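Local coordinates for putative peptide ABC-transport system periplasmic peptide-binding protein (Campylobacter jejuni, PDB 4OEV) that binds nickel(II) outside the cytoplasm as the extracytoplasmic binding protein of an ABC-type importer for nickel uptake, at residues I9-E14 against L192-I197; K211-L216 against V465-L470. One frame throughout, in Å; residues are numbered along the deposited sequence.

Interaction 1: residues I9-E14 against L192-I197; sequences IAVENE and LIIKHI
Glu14 lays its whole side chain across the imidazole of His196. Its CB lies 4.2 Å from His196 CD2, and CG, held in the crowded position between backbone N and carbonyl carbon (chi1 55°), makes a CH-pi contact 4.0 Å from the ring centroid. The extended chain carries CD over the ring centre, and the carboxylate stacks almost flat on the imidazole, planes 12° apart. OE2 ends 3.7 Å from His196 CE1, a negative charge over the face that could favour a protonated imidazole. ND1 is bonded elsewhere, to the carbonyl of Gly171, and the ring turns an edge to Glu12 O, near its plane, 3.1 Å from CD2. The ring sits where the parallel strand pair, 6-11 beside 191-196, ends, in a mixed sheet of this family 5 solute-binding protein whose strand 6-11 is also bonded, through Ala10, to Ala214. Ile9 N bonds nearly straight to Ile193 O, 2.8 Å, and Val11 N repeats it to Lys195 O, whereas Ile197 N reaches Val11 O from above the carbonyl plane at 3.2 Å. On the face shared by Ile9, Val11 and Ile194, Val11 CG2 presses on Ile194 CG2 at 3.6 Å, and Leu32 of helix 30-33 packs against Ile194.

Interaction 2: residues K211-L216 against V465-L470; sequences KIDAAL and VYNKDL
An antiparallel strand pair, the short strand 214-216 beside the end of the long strand 454-467, carries this contact. Ala215 and Val465 form its hydrogen-bonded pair: Val465 N donates to Ala215 O at 2.9 Å, nearly along the C=O axis, and Ala215 N returns a longer bond of 3.2 Å to Val465 O. The next pair, Ala214 with Tyr466, is non-hydrogen-bonded, Ala214 CA lying 3.3 Å from Val465 O in a CA-H...O contact. Ala214 CB meets Tyr466 CB at 4.2 Å; the phenol ring leads away from strand 214-216. Both strands belong to an antiparallel sheet in which 231-236 and 241-246 also pair with 454-467. Beyond the pair, Asn467 N donates to Asp213 O at 2.8 Å, and a type I beta turn, Asn467 to Leu470, follows. It turns Leu470 back toward 211-216, its CD1 4.0 Å from Asp213 CB and its CD2 4.3 Å from Ala214 CB. Asp213 and Asn467 run alongside one another with their ends in the same direction, OD1 to OD1 4.1 Å, planes 41° apart. OD2 of Asp213 takes the backbone N of Ile8 and a salt bridge to Lys494; OD1 is also hydrogen-bonded outside the segments.

Strand 6-11 joins the two contacts: besides pairing with 191-196 in interaction 1, it touches 211-216, which pairs with 465-470 in interaction 2. Ala10 N lies 3.0 Å from Ala214 O, a probable hydrogen bond, and Ala10 CB packs 3.6 Å from Ala215 CB and 3.5 Å from Ile212 CD1. The centres of the contacts are 12 Å apart. Interaction 1 is the nearer to the metal: the side chain of Asn13 is about 5 Å from the bound nickel and that of Glu12 about 7 Å from the oxalate. Glu12 OE1 also accepts a hydrogen bond from ND1 of the nickel ligand His481, placing it in the second shell, whereas interaction 2 lies away from the site.

Interaction 1: residues I9-E14 against L192-I197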
# COMPACT_ATOMS: atom_id res chain seq x y z
N ILE A 9 -6.96 2.85 -18.80
CA ILE A 9 -6.66 3.50 -17.53
C ILE A 9 -5.18 3.44 -17.21
O ILE A 9 -4.57 2.38 -17.23
CB ILE A 9 -7.40 2.86 -16.35
CG1 ILE A 9 -8.91 2.76 -16.63
CG2 ILE A 9 -7.10 3.56 -15.03
CD1 ILE A 9 -9.63 2.09 -15.49
N ALA A 10 -4.61 4.61 -16.90
CA ALA A 10 -3.23 4.67 -16.46
C ALA A 10 -3.11 4.26 -15.01
O ALA A 10 -3.90 4.68 -14.15
CB ALA A 10 -2.66 6.12 -16.63
N VAL A 11 -2.08 3.48 -14.72
CA VAL A 11 -1.77 3.09 -13.34
C VAL A 11 -0.27 3.24 -13.09
O VAL A 11 0.55 2.81 -13.91
CB VAL A 11 -2.22 1.65 -13.06
CG1 VAL A 11 -1.71 1.22 -11.68
CG2 VAL A 11 -3.76 1.60 -13.08
N GLU A 12 0.09 3.85 -11.96
CA GLU A 12 1.54 4.14 -11.68
C GLU A 12 2.45 2.88 -11.64
O GLU A 12 3.52 2.85 -12.28
CB GLU A 12 1.67 4.91 -10.39
CG GLU A 12 3.12 5.32 -10.04
CD GLU A 12 3.22 5.86 -8.66
OE1 GLU A 12 2.16 5.92 -8.01
OE2 GLU A 12 4.34 6.24 -8.22
N ASN A 13 1.99 1.84 -10.92
CA ASN A 13 2.77 0.64 -10.66
C ASN A 13 2.22 -0.56 -11.41
O ASN A 13 1.03 -0.62 -11.68
CB ASN A 13 2.78 0.35 -9.16
CG ASN A 13 3.35 1.49 -8.36
OD1 ASN A 13 4.55 1.70 -8.37
ND2 ASN A 13 2.49 2.24 -7.67
N GLU A 14 3.10 -1.48 -11.77
CA GLU A 14 2.73 -2.72 -12.37
C GLU A 14 3.21 -3.84 -11.44
O GLU A 14 3.77 -3.58 -10.37
CB GLU A 14 3.32 -2.84 -13.77
CG GLU A 14 4.82 -2.68 -13.82
CD GLU A 14 5.39 -2.86 -15.22
OE1 GLU A 14 4.61 -3.22 -16.14
OE2 GLU A 14 6.62 -2.66 -15.39
N LEU A 192 -10.80 -3.63 -21.59
CA LEU A 192 -10.11 -2.84 -20.58
C LEU A 192 -8.60 -2.96 -20.69
O LEU A 192 -8.05 -4.05 -20.70
CB LEU A 192 -10.57 -3.24 -19.17
CG LEU A 192 -9.77 -2.67 -17.98
CD1 LEU A 192 -9.82 -1.13 -17.92
CD2 LEU A 192 -10.22 -3.28 -16.66
N ILE A 193 -7.93 -1.81 -20.70
CA ILE A 193 -6.47 -1.76 -20.81
C ILE A 193 -5.85 -0.92 -19.68
O ILE A 193 -6.25 0.21 -19.45
CB ILE A 193 -6.07 -1.18 -22.18
CG1 ILE A 193 -6.51 -2.16 -23.28
CG2 ILE A 193 -4.61 -0.96 -22.26
CD1 ILE A 193 -6.15 -1.72 -24.71
N ILE A 194 -4.93 -1.53 -18.94
CA ILE A 194 -4.20 -0.89 -17.86
C ILE A 194 -2.81 -0.53 -18.35
O ILE A 194 -1.95 -1.39 -18.57
CB ILE A 194 -4.11 -1.78 -16.61
CG1 ILE A 194 -5.50 -2.29 -16.21
CG2 ILE A 194 -3.30 -1.06 -15.44
CD1 ILE A 194 -6.44 -1.21 -15.74
N LYS A 195 -2.59 0.76 -18.53
CA LYS A 195 -1.36 1.25 -19.10
C LYS A 195 -0.39 1.66 -17.99
O LYS A 195 -0.77 2.31 -17.00
CB LYS A 195 -1.67 2.42 -20.04
CG LYS A 195 -0.53 2.80 -20.94
CD LYS A 195 -1.00 3.78 -22.04
CE LYS A 195 0.19 4.24 -22.81
NZ LYS A 195 -0.18 5.09 -23.96
N HIS A 196 0.86 1.24 -18.14
CA HIS A 196 1.86 1.53 -17.13
C HIS A 196 2.45 2.91 -17.31
O HIS A 196 3.32 3.10 -18.16
CB HIS A 196 2.99 0.50 -17.17
CG HIS A 196 4.07 0.78 -16.16
ND1 HIS A 196 5.41 0.68 -16.46
CD2 HIS A 196 4.00 1.13 -14.85
CE1 HIS A 196 6.13 0.98 -15.38
NE2 HIS A 196 5.30 1.25 -14.39
N ILE A 197 2.00 3.87 -16.50
CA ILE A 197 2.56 5.24 -16.59
C ILE A 197 2.93 5.73 -15.21
O ILE A 197 2.04 6.16 -14.45
CB ILE A 197 1.58 6.22 -17.28
CG1 ILE A 197 1.24 5.74 -18.68
CG2 ILE A 197 2.19 7.65 -17.32
CD1 ILE A 197 0.19 6.62 -19.42

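Interaction 2: residues K211-L216 against V465-L470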
# COMPACT_ATOMS: atom_id res chain seq x y z
N LYS A 211 -5.12 9.62 -25.33
CA LYS A 211 -4.52 8.28 -25.35
C LYS A 211 -4.99 7.40 -24.18
O LYS A 211 -4.89 6.16 -24.22
CB LYS A 211 -3.00 8.41 -25.32
CG LYS A 211 -2.37 8.58 -26.69
CD LYS A 211 -0.94 9.11 -26.55
CE LYS A 211 -0.15 8.88 -27.82
NZ LYS A 211 0.52 7.55 -27.67
N ILE A 212 -5.50 8.04 -23.13
CA ILE A 212 -6.05 7.31 -21.98
C ILE A 212 -7.33 7.99 -21.51
O ILE A 212 -7.54 9.17 -21.77
CB ILE A 212 -5.04 7.19 -20.79
CG1 ILE A 212 -4.60 8.55 -20.31
CG2 ILE A 212 -3.83 6.39 -21.20
CD1 ILE A 212 -3.62 8.49 -19.04
N ASP A 213 -8.17 7.24 -20.80
CA ASP A 213 -9.46 7.72 -20.31
C ASP A 213 -9.40 8.29 -18.92
O ASP A 213 -10.26 9.07 -18.54
CB ASP A 213 -10.50 6.58 -20.29
CG ASP A 213 -10.98 6.21 -21.67
OD1 ASP A 213 -11.39 7.12 -22.42
OD2 ASP A 213 -10.98 4.99 -22.00
N ALA A 214 -8.44 7.84 -18.13
CA ALA A 214 -8.37 8.17 -16.70
C ALA A 214 -6.99 7.92 -16.16
O ALA A 214 -6.32 6.99 -16.61
CB ALA A 214 -9.39 7.34 -15.90
N ALA A 215 -6.62 8.72 -15.16
CA ALA A 215 -5.37 8.56 -14.40
C ALA A 215 -5.47 9.29 -13.07
O ALA A 215 -6.23 10.27 -12.94
CB ALA A 215 -4.19 9.08 -15.18
N LEU A 216 -4.71 8.84 -12.06
CA LEU A 216 -4.54 9.70 -10.87
C LEU A 216 -3.48 10.73 -11.21
O LEU A 216 -2.42 10.39 -11.77
CB LEU A 216 -4.09 8.93 -9.63
CG LEU A 216 -5.04 7.84 -9.18
CD1 LEU A 216 -4.42 7.15 -7.89
CD2 LEU A 216 -6.38 8.43 -8.92
N VAL A 465 -8.52 11.94 -12.33
CA VAL A 465 -8.93 12.80 -13.43
C VAL A 465 -9.46 11.96 -14.58
O VAL A 465 -8.79 11.05 -15.05
CB VAL A 465 -7.82 13.68 -13.96
CG1 VAL A 465 -8.36 14.53 -15.08
CG2 VAL A 465 -7.24 14.54 -12.84
N TYR A 466 -10.65 12.27 -15.05
CA TYR A 466 -11.25 11.34 -16.01
C TYR A 466 -11.96 12.03 -17.18
O TYR A 466 -12.69 13.03 -17.03
CB TYR A 466 -12.22 10.37 -15.27
CG TYR A 466 -13.37 11.10 -14.59
CD1 TYR A 466 -13.23 11.61 -13.29
CD2 TYR A 466 -14.56 11.33 -15.26
CE1 TYR A 466 -14.26 12.32 -12.70
CE2 TYR A 466 -15.60 12.03 -14.66
CZ TYR A 466 -15.44 12.51 -13.37
OH TYR A 466 -16.45 13.21 -12.78
N ASN A 467 -11.77 11.46 -18.36
CA ASN A 467 -12.60 11.79 -19.52
C ASN A 467 -14.08 11.88 -19.13
O ASN A 467 -14.64 10.94 -18.55
CB ASN A 467 -12.38 10.74 -20.60
CG ASN A 467 -13.19 11.01 -21.81
OD1 ASN A 467 -14.08 10.25 -22.16
ND2 ASN A 467 -12.88 12.12 -22.47
N LYS A 468 -14.70 13.02 -19.44
CA LYS A 468 -16.03 13.33 -18.95
C LYS A 468 -17.08 12.34 -19.46
O LYS A 468 -18.21 12.34 -18.98
CB LYS A 468 -16.43 14.76 -19.38
CG LYS A 468 -17.49 15.42 -18.48
CD LYS A 468 -17.01 15.41 -17.02
CE LYS A 468 -17.83 16.35 -16.14
NZ LYS A 468 -17.27 16.37 -14.75
N ASP A 469 -16.72 11.58 -20.49
CA ASP A 469 -17.62 10.57 -21.03
C ASP A 469 -17.77 9.42 -20.05
O ASP A 469 -18.65 8.61 -20.21
CB ASP A 469 -17.12 10.05 -22.38
CG ASP A 469 -17.24 11.08 -23.49
OD1 ASP A 469 -18.19 11.91 -23.47
OD2 ASP A 469 -16.34 11.08 -24.37
N LEU A 470 -16.87 9.32 -19.06
CA LEU A 470 -16.89 8.17 -18.13
C LEU A 470 -18.00 8.21 -17.07
O LEU A 470 -18.04 9.09 -16.21
CB LEU A 470 -15.55 8.06 -17.42
CG LEU A 470 -14.72 6.85 -17.84
CD1 LEU A 470 -14.37 6.99 -19.30
CD2 LEU A 470 -13.46 6.74 -16.98